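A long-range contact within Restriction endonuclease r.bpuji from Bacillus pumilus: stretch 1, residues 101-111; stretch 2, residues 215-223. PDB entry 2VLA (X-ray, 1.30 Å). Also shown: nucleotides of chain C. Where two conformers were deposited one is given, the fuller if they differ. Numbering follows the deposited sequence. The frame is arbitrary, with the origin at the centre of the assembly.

Stretch 1 (101-111) DQPAFFKDICF
Stretch 2 (215-223) NYLELANLI

Residues 102-111 form a helix that continues later in the chain. Asp101 is its N-cap: OD1 accepts from Ala104 N at 2.9 Å, with Asp101 chi1 t. Residues 215-219 end a helix that begins earlier. Asn221 has positive phi (64/28) and closes a Schellman motif, with Asn221 N to Glu218 O at 2.9 Å and Leu222 N to Leu217 O at 3.1 Å. The helix axes approach to 8.3 Å at 136°, nearer antiparallel than parallel.

The nearest CA atoms are those of Pro103 and Ala220, 4.2 Å apart. Two CA-H...O contacts fit this approach: Pro103 CA to Leu219 O, 3.3 Å, and Ala220 CA to Pro103 O, 3.5 Å. Farther along, Cys110 CA lies 6.6 Å from Leu217 CA.

The CA-to-CB bond of Phe106 (chi1 m, chi2 -72°) points toward stretch 2. Leu219 (m, t) sets CD1 over one face of the Phe106 ring, 4.1 Å from the ring centroid. The Tyr216 ring (chi1 m, chi2 -51°) is nearly parallel to that of Phe106, at 8°, but slid apart, with centroids 5.7 Å apart. Cys110 SG (chi1 m) packs 3.7 Å from Leu217 CD1 (t, p).

Lys107 (m, t, t, p) starts sideways, but its end comes nearer. Its NZ donates to Ala220 O at 2.8 Å, the only hydrogen bond across the stretches. Asn215 ND2 donates to OP2 of DC3, 3.0 Å.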

# COMPACT_ATOMS: atom_id res chain seq x y z
N ASP A 101 -10.17 14.74 -6.46
CA ASP A 101 -10.93 13.58 -6.03
C ASP A 101 -10.04 12.70 -5.16
O ASP A 101 -9.26 11.90 -5.65
CB ASP A 101 -11.42 12.81 -7.26
CG ASP A 101 -12.41 11.71 -6.91
OD1 ASP A 101 -12.37 11.18 -5.79
OD2 ASP A 101 -13.20 11.32 -7.83
N GLN A 102 -10.14 12.90 -3.86
CA GLN A 102 -9.28 12.22 -2.92
C GLN A 102 -9.56 10.70 -2.89
O GLN A 102 -8.64 9.91 -2.92
CB GLN A 102 -9.39 12.85 -1.52
CG GLN A 102 -8.49 12.22 -0.50
CD GLN A 102 -8.67 12.82 0.84
OE1 GLN A 102 -8.41 14.01 1.04
NE2 GLN A 102 -9.20 12.04 1.78
N PRO A 103 -10.84 10.30 -2.84
CA PRO A 103 -11.08 8.87 -2.91
C PRO A 103 -10.51 8.21 -4.17
O PRO A 103 -9.99 7.12 -4.10
CB PRO A 103 -12.62 8.76 -2.88
CG PRO A 103 -13.05 9.99 -2.18
CD PRO A 103 -12.08 11.05 -2.63
N ALA A 104 -10.56 8.91 -5.30
CA ALA A 104 -10.01 8.35 -6.55
C ALA A 104 -8.50 8.25 -6.50
O ALA A 104 -7.94 7.33 -7.04
CB ALA A 104 -10.45 9.17 -7.75
N PHE A 105 -7.85 9.18 -5.84
CA PHE A 105 -6.42 9.14 -5.64
C PHE A 105 -6.05 7.85 -4.91
O PHE A 105 -5.13 7.14 -5.30
CB PHE A 105 -6.00 10.38 -4.83
CG PHE A 105 -4.52 10.51 -4.58
CD1 PHE A 105 -3.95 9.97 -3.46
CD2 PHE A 105 -3.74 11.31 -5.40
CE1 PHE A 105 -2.60 10.15 -3.19
CE2 PHE A 105 -2.40 11.49 -5.15
CZ PHE A 105 -1.83 10.93 -4.02
N PHE A 106 -6.79 7.53 -3.85
CA PHE A 106 -6.50 6.33 -3.08
C PHE A 106 -7.00 5.05 -3.74
O PHE A 106 -6.38 4.01 -3.59
CB PHE A 106 -6.98 6.49 -1.65
CG PHE A 106 -6.12 7.41 -0.87
CD1 PHE A 106 -4.87 7.01 -0.50
CD2 PHE A 106 -6.50 8.73 -0.64
CE1 PHE A 106 -4.02 7.88 0.13
CE2 PHE A 106 -5.65 9.60 -0.05
CZ PHE A 106 -4.42 9.18 0.35
N LYS A 107 -8.09 5.14 -4.51
CA LYS A 107 -8.51 3.99 -5.34
C LYS A 107 -7.36 3.57 -6.24
O LYS A 107 -7.06 2.39 -6.36
CB LYS A 107 -9.73 4.35 -6.19
CG LYS A 107 -11.06 4.28 -5.45
CD LYS A 107 -12.22 4.76 -6.33
CE LYS A 107 -13.58 4.66 -5.60
NZ LYS A 107 -13.89 5.85 -4.78
N ASP A 108 -6.72 4.55 -6.87
CA ASP A 108 -5.65 4.27 -7.81
C ASP A 108 -4.43 3.66 -7.11
O ASP A 108 -3.83 2.72 -7.62
CB ASP A 108 -5.25 5.56 -8.54
CG ASP A 108 -4.27 5.31 -9.68
OD1 ASP A 108 -4.69 4.69 -10.71
OD2 ASP A 108 -3.08 5.69 -9.54
N ILE A 109 -4.07 4.20 -5.95
CA ILE A 109 -3.05 3.59 -5.13
C ILE A 109 -3.37 2.11 -4.83
O ILE A 109 -2.50 1.24 -4.97
CB ILE A 109 -2.85 4.40 -3.82
CG1 ILE A 109 -2.03 5.66 -4.12
CG2 ILE A 109 -2.22 3.55 -2.73
CD1 ILE A 109 -1.92 6.69 -2.94
N CYS A 110 -4.62 1.82 -4.48
CA CYS A 110 -5.00 0.47 -4.11
C CYS A 110 -4.98 -0.42 -5.35
O CYS A 110 -4.58 -1.60 -5.27
CB CYS A 110 -6.39 0.45 -3.47
SG CYS A 110 -6.42 1.14 -1.78
N PHE A 111 -5.34 0.14 -6.49
CA PHE A 111 -5.34 -0.62 -7.76
C PHE A 111 -3.93 -1.04 -8.16
O PHE A 111 -3.73 -2.16 -8.70
CB PHE A 111 -5.97 0.21 -8.84
CG PHE A 111 -6.11 -0.53 -10.14
CD1 PHE A 111 -7.12 -1.50 -10.32
CD2 PHE A 111 -5.21 -0.34 -11.15
CE1 PHE A 111 -7.21 -2.23 -11.50
CE2 PHE A 111 -5.31 -1.08 -12.34
CZ PHE A 111 -6.32 -2.02 -12.49
N ASN A 215 -6.58 1.35 5.96
CA ASN A 215 -6.90 2.78 5.88
C ASN A 215 -6.97 3.30 4.45
O ASN A 215 -7.79 4.16 4.15
CB ASN A 215 -5.84 3.61 6.64
CG ASN A 215 -5.99 3.58 8.15
OD1 ASN A 215 -6.99 3.10 8.69
ND2 ASN A 215 -4.98 4.10 8.83
N TYR A 216 -6.06 2.86 3.59
CA TYR A 216 -6.07 3.36 2.22
C TYR A 216 -7.28 2.86 1.45
O TYR A 216 -7.84 3.57 0.66
CB TYR A 216 -4.71 3.07 1.50
CG TYR A 216 -3.57 3.77 2.21
CD1 TYR A 216 -3.65 5.11 2.51
CD2 TYR A 216 -2.48 3.06 2.67
CE1 TYR A 216 -2.68 5.75 3.24
CE2 TYR A 216 -1.49 3.69 3.41
CZ TYR A 216 -1.61 5.05 3.69
OH TYR A 216 -0.66 5.70 4.49
N LEU A 217 -7.72 1.65 1.75
CA LEU A 217 -8.93 1.13 1.16
C LEU A 217 -10.18 1.87 1.72
O LEU A 217 -11.19 2.01 1.01
CB LEU A 217 -9.02 -0.38 1.41
CG LEU A 217 -9.83 -1.24 0.46
CD1 LEU A 217 -9.31 -1.11 -0.98
CD2 LEU A 217 -9.81 -2.69 0.92
N GLU A 218 -10.09 2.36 2.95
CA GLU A 218 -11.15 3.15 3.52
C GLU A 218 -11.18 4.57 2.93
O GLU A 218 -12.25 5.11 2.63
CB GLU A 218 -11.00 3.22 5.04
CG GLU A 218 -12.17 3.90 5.75
CD GLU A 218 -12.00 3.92 7.26
OE1 GLU A 218 -11.05 4.59 7.73
OE2 GLU A 218 -12.81 3.25 7.95
N LEU A 219 -10.00 5.15 2.72
CA LEU A 219 -9.90 6.44 2.06
C LEU A 219 -10.39 6.41 0.61
O LEU A 219 -10.82 7.42 0.09
CB LEU A 219 -8.47 6.98 2.13
CG LEU A 219 -8.03 7.51 3.50
CD1 LEU A 219 -6.55 7.62 3.57
CD2 LEU A 219 -8.70 8.85 3.76
N ALA A 220 -10.29 5.25 -0.02
CA ALA A 220 -10.81 5.02 -1.37
C ALA A 220 -12.35 4.84 -1.35
O ALA A 220 -12.98 4.71 -2.40
CB ALA A 220 -10.14 3.79 -1.98
N ASN A 221 -12.93 4.88 -0.15
CA ASN A 221 -14.37 4.69 0.03
C ASN A 221 -14.87 3.30 -0.36
O ASN A 221 -16.03 3.13 -0.71
CB ASN A 221 -15.16 5.75 -0.74
CG ASN A 221 -15.22 7.06 -0.02
OD1 ASN A 221 -15.04 7.12 1.20
ND2 ASN A 221 -15.48 8.14 -0.76
N LEU A 222 -14.00 2.30 -0.26
CA LEU A 222 -14.39 0.94 -0.63
C LEU A 222 -14.78 0.10 0.58
O LEU A 222 -15.56 -0.86 0.45
CB LEU A 222 -13.30 0.27 -1.44
CG LEU A 222 -12.90 1.05 -2.68
CD1 LEU A 222 -11.83 0.31 -3.43
CD2 LEU A 222 -14.13 1.36 -3.57
N ILE A 223 -14.29 0.50 1.76
CA ILE A 223 -14.62 -0.20 3.00
C ILE A 223 -14.84 0.78 4.12
O ILE A 223 -14.52 1.95 4.00
CB ILE A 223 -13.53 -1.18 3.40
CG1 ILE A 223 -12.23 -0.42 3.78
CG2 ILE A 223 -13.29 -2.22 2.27
CD1 ILE A 223 -11.15 -1.23 4.49
P DC C 3 -4.93 5.93 12.36
OP1 DC C 3 -5.89 6.88 11.77
OP2 DC C 3 -4.69 4.61 11.77
O5' DC C 3 -3.50 6.63 12.46
C5' DC C 3 -3.39 7.96 12.97
C4' DC C 3 -1.95 8.31 13.22
O4' DC C 3 -1.45 7.57 14.35
C3' DC C 3 -1.02 7.94 12.07
O3' DC C 3 -0.07 8.95 11.79
C2' DC C 3 -0.31 6.69 12.59
C1' DC C 3 -0.16 7.12 14.03
N1 DC C 3 0.24 6.09 14.96
C2 DC C 3 1.05 6.42 16.06
O2 DC C 3 1.37 7.62 16.29
N3 DC C 3 1.43 5.42 16.89
C4 DC C 3 1.06 4.17 16.65
N4 DC C 3 1.45 3.23 17.50
C5 DC C 3 0.27 3.83 15.53
C6 DC C 3 -0.08 4.80 14.70